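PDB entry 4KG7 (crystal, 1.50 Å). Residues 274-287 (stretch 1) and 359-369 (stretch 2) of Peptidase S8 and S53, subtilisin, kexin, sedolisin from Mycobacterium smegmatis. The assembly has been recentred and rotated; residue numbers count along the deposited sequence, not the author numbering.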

# COMPACT_ATOMS: atom_id res chain seq x y z
N PHE A 274 5.81 5.38 -14.50
CA PHE A 274 4.52 4.67 -14.41
C PHE A 274 3.60 5.18 -13.31
O PHE A 274 2.49 4.70 -13.16
CB PHE A 274 4.78 3.18 -14.19
CG PHE A 274 5.65 2.89 -13.00
CD1 PHE A 274 5.13 2.91 -11.71
CD2 PHE A 274 7.02 2.71 -13.14
CE1 PHE A 274 5.94 2.70 -10.61
CE2 PHE A 274 7.84 2.48 -12.04
CZ PHE A 274 7.30 2.47 -10.77
N THR A 275 4.02 6.16 -12.52
CA THR A 275 3.21 6.53 -11.35
C THR A 275 1.93 7.22 -11.81
O THR A 275 1.98 8.12 -12.65
CB THR A 275 4.02 7.29 -10.29
OG1 THR A 275 3.44 7.08 -8.98
CG2 THR A 275 4.13 8.76 -10.58
N MET A 276 0.79 6.81 -11.26
CA MET A 276 -0.51 7.33 -11.73
C MET A 276 -0.79 8.71 -11.15
O MET A 276 -0.91 8.84 -9.93
CB MET A 276 -1.63 6.40 -11.33
CG MET A 276 -3.00 6.84 -11.84
SD MET A 276 -4.24 5.67 -11.28
CE MET A 276 -5.72 6.64 -11.53
N ALA A 277 -1.00 9.71 -12.00
CA ALA A 277 -1.29 11.05 -11.52
C ALA A 277 -2.72 11.15 -11.04
O ALA A 277 -3.63 10.65 -11.69
CB ALA A 277 -1.10 12.06 -12.63
N GLY A 278 -2.91 11.81 -9.91
CA GLY A 278 -4.25 12.12 -9.45
C GLY A 278 -4.20 13.20 -8.39
O GLY A 278 -3.15 13.40 -7.75
N PRO A 279 -5.33 13.86 -8.14
CA PRO A 279 -5.41 15.01 -7.21
C PRO A 279 -5.33 14.62 -5.75
O PRO A 279 -5.22 15.50 -4.90
CB PRO A 279 -6.78 15.62 -7.53
CG PRO A 279 -7.58 14.45 -7.97
CD PRO A 279 -6.63 13.61 -8.80
N TRP A 280 -5.34 13.32 -5.48
CA TRP A 280 -5.29 12.75 -4.13
C TRP A 280 -3.88 12.42 -3.66
O TRP A 280 -3.67 12.16 -2.48
CB TRP A 280 -6.17 11.48 -4.08
CG TRP A 280 -5.98 10.64 -5.27
CD1 TRP A 280 -4.89 9.87 -5.59
CD2 TRP A 280 -6.88 10.54 -6.38
NE1 TRP A 280 -5.07 9.30 -6.83
CE2 TRP A 280 -6.28 9.70 -7.34
CE3 TRP A 280 -8.14 11.07 -6.64
CZ2 TRP A 280 -6.91 9.37 -8.54
CZ3 TRP A 280 -8.75 10.75 -7.85
CH2 TRP A 280 -8.14 9.92 -8.78
N VAL A 281 -2.90 12.40 -4.58
CA VAL A 281 -1.54 11.92 -4.24
C VAL A 281 -0.92 12.87 -3.22
O VAL A 281 -0.90 14.09 -3.43
CB VAL A 281 -0.63 11.75 -5.45
CG1 VAL A 281 0.73 11.23 -4.99
CG2 VAL A 281 -1.25 10.75 -6.43
N GLY A 282 -0.44 12.31 -2.10
CA GLY A 282 0.06 13.09 -0.98
C GLY A 282 1.55 13.03 -0.70
O GLY A 282 2.12 13.94 -0.07
N ILE A 283 2.21 11.99 -1.18
CA ILE A 283 3.61 11.76 -0.82
C ILE A 283 4.12 10.71 -1.79
O ILE A 283 3.35 10.14 -2.57
CB ILE A 283 3.70 11.29 0.66
CG1 ILE A 283 5.11 11.48 1.26
CG2 ILE A 283 3.22 9.88 0.80
CD1 ILE A 283 5.12 11.36 2.76
N ALA A 284 5.42 10.44 -1.76
CA ALA A 284 6.00 9.40 -2.61
C ALA A 284 7.09 8.65 -1.90
O ALA A 284 7.57 9.08 -0.86
CB ALA A 284 6.52 10.00 -3.89
N ALA A 285 7.47 7.52 -2.48
CA ALA A 285 8.64 6.77 -1.97
C ALA A 285 9.21 5.90 -3.11
O ALA A 285 8.61 5.78 -4.16
CB ALA A 285 8.25 5.94 -0.75
N PRO A 286 10.39 5.32 -2.91
CA PRO A 286 10.96 4.52 -4.00
C PRO A 286 10.05 3.39 -4.47
O PRO A 286 9.51 2.65 -3.64
CB PRO A 286 12.26 3.99 -3.40
CG PRO A 286 12.62 5.09 -2.42
CD PRO A 286 11.31 5.38 -1.77
N GLY A 287 9.92 3.27 -5.79
CA GLY A 287 9.07 2.24 -6.40
C GLY A 287 9.70 1.44 -7.53
O GLY A 287 9.01 0.69 -8.20
N PRO A 359 1.56 20.83 -4.04
CA PRO A 359 1.64 19.37 -4.21
C PRO A 359 1.57 18.96 -5.68
O PRO A 359 0.94 19.61 -6.52
CB PRO A 359 0.43 18.84 -3.43
CG PRO A 359 -0.52 19.99 -3.42
CD PRO A 359 0.33 21.22 -3.32
N SER A 360 2.30 17.90 -5.97
CA SER A 360 2.35 17.31 -7.28
C SER A 360 1.26 16.25 -7.37
O SER A 360 1.05 15.51 -6.41
CB SER A 360 3.71 16.62 -7.41
OG SER A 360 3.74 15.72 -8.50
N ASN A 361 0.59 16.14 -8.51
CA ASN A 361 -0.34 15.04 -8.69
C ASN A 361 0.38 13.72 -9.00
O ASN A 361 -0.25 12.66 -9.06
CB ASN A 361 -1.39 15.38 -9.75
CG ASN A 361 -2.47 16.31 -9.23
OD1 ASN A 361 -2.39 16.87 -8.12
ND2 ASN A 361 -3.51 16.46 -10.02
N LEU A 362 1.69 13.79 -9.22
CA LEU A 362 2.49 12.56 -9.37
C LEU A 362 3.02 12.06 -8.02
O LEU A 362 2.94 10.89 -7.71
CB LEU A 362 3.64 12.79 -10.35
CG LEU A 362 3.26 13.09 -11.79
CD1 LEU A 362 4.52 13.56 -12.51
CD2 LEU A 362 2.63 11.88 -12.47
N ILE A 363 3.57 12.97 -7.22
CA ILE A 363 4.31 12.58 -6.02
C ILE A 363 3.90 13.34 -4.75
O ILE A 363 4.54 13.20 -3.71
CB ILE A 363 5.84 12.59 -6.24
CG1 ILE A 363 6.32 14.00 -6.55
CG2 ILE A 363 6.21 11.59 -7.33
CD1 ILE A 363 7.83 14.11 -6.61
N GLY A 364 2.83 14.12 -4.83
CA GLY A 364 2.32 14.80 -3.63
C GLY A 364 3.36 15.77 -3.10
O GLY A 364 3.88 16.59 -3.87
N ALA A 365 3.63 15.70 -1.80
CA ALA A 365 4.68 16.49 -1.16
C ALA A 365 6.10 15.99 -1.47
O ALA A 365 7.08 16.55 -0.97
CB ALA A 365 4.43 16.55 0.35
N GLY A 366 6.23 14.97 -2.30
CA GLY A 366 7.55 14.48 -2.71
C GLY A 366 7.99 13.27 -1.91
O GLY A 366 7.21 12.72 -1.11
N MET A 367 9.23 12.85 -2.12
CA MET A 367 9.74 11.64 -1.47
C MET A 367 9.76 11.83 0.05
O MET A 367 10.26 12.82 0.58
CB MET A 367 11.14 11.25 -1.95
CG MET A 367 11.63 9.89 -1.44
SD MET A 367 13.15 9.47 -2.30
CE MET A 367 14.25 10.83 -1.95
N VAL A 368 9.21 10.84 0.74
CA VAL A 368 9.24 10.80 2.19
C VAL A 368 10.68 10.91 2.67
O VAL A 368 11.62 10.40 2.04
CB VAL A 368 8.57 9.49 2.70
CG1 VAL A 368 9.34 8.24 2.30
CG2 VAL A 368 8.27 9.52 4.18
N ASP A 369 10.84 11.58 3.81
CA ASP A 369 12.17 11.83 4.37
C ASP A 369 12.13 11.37 5.83
O ASP A 369 11.77 12.15 6.71
CB ASP A 369 12.56 13.30 4.25
CG ASP A 369 13.98 13.58 4.69
OD1 ASP A 369 14.54 12.84 5.55
OD2 ASP A 369 14.54 14.61 4.23
O HOH W 1 1.41 8.67 -8.33

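The polar rule of this contact is that backbone speaks to backbone: all four direct hydrogen bonds between the stretches run from a main-chain N to a main-chain O. Gly278 N donates to Asn361 O at 2.9 Å. Farther along, Ala365 N meets Gly282 O at 2.9 Å and an almost straight 177°. Ala284 then works in both directions, its N donating to Gly366 O at 3.0 Å and its O accepting from Val368 N at 2.9 Å; this pair brackets Met367 and makes a single beta bridge, not a continuing sheet. Two CA-H...O contacts reuse the same acceptors, Ala277 CA to Asn361 O at 3.1 Å and Met367 CA to Ala284 O at 3.4 Å.

One water extends this network. It accepts from Thr275 OG1 (2.7 Å) and donates to Met276 O and Leu362 O (2.8 Å each), so it joins the stretches where no direct bond does.

Turns and glycines set the shape. Stretch 2 folds through a type II' turn from Ile363 to Gly366, closed by Gly366 N to Ile363 O at 2.8 Å, while Ser360 OG accepts from the N atoms of both Leu362 and Ile363. Gly364 sits in this turn with positive phi and its CA 3.5 Å from Gly282 C; an ideal CB there would lie 2.0 Å from that same Gly282 C, so the close backbone approach depends on glycine. At Gly366 the demand is local: a CB would jam against the preceding carbonyl O.

Small and branched side chains fill the remaining space. Ala284 CB points toward stretch 2 and packs 3.6 Å from Ile363 CB, and Ala277 CB lies 3.7 Å from Leu362 CD2. Val368 serves two neighbours, with CG2 3.9 Å from Ile283 CD1 and CG1 4.0 Å from Ala285 CB.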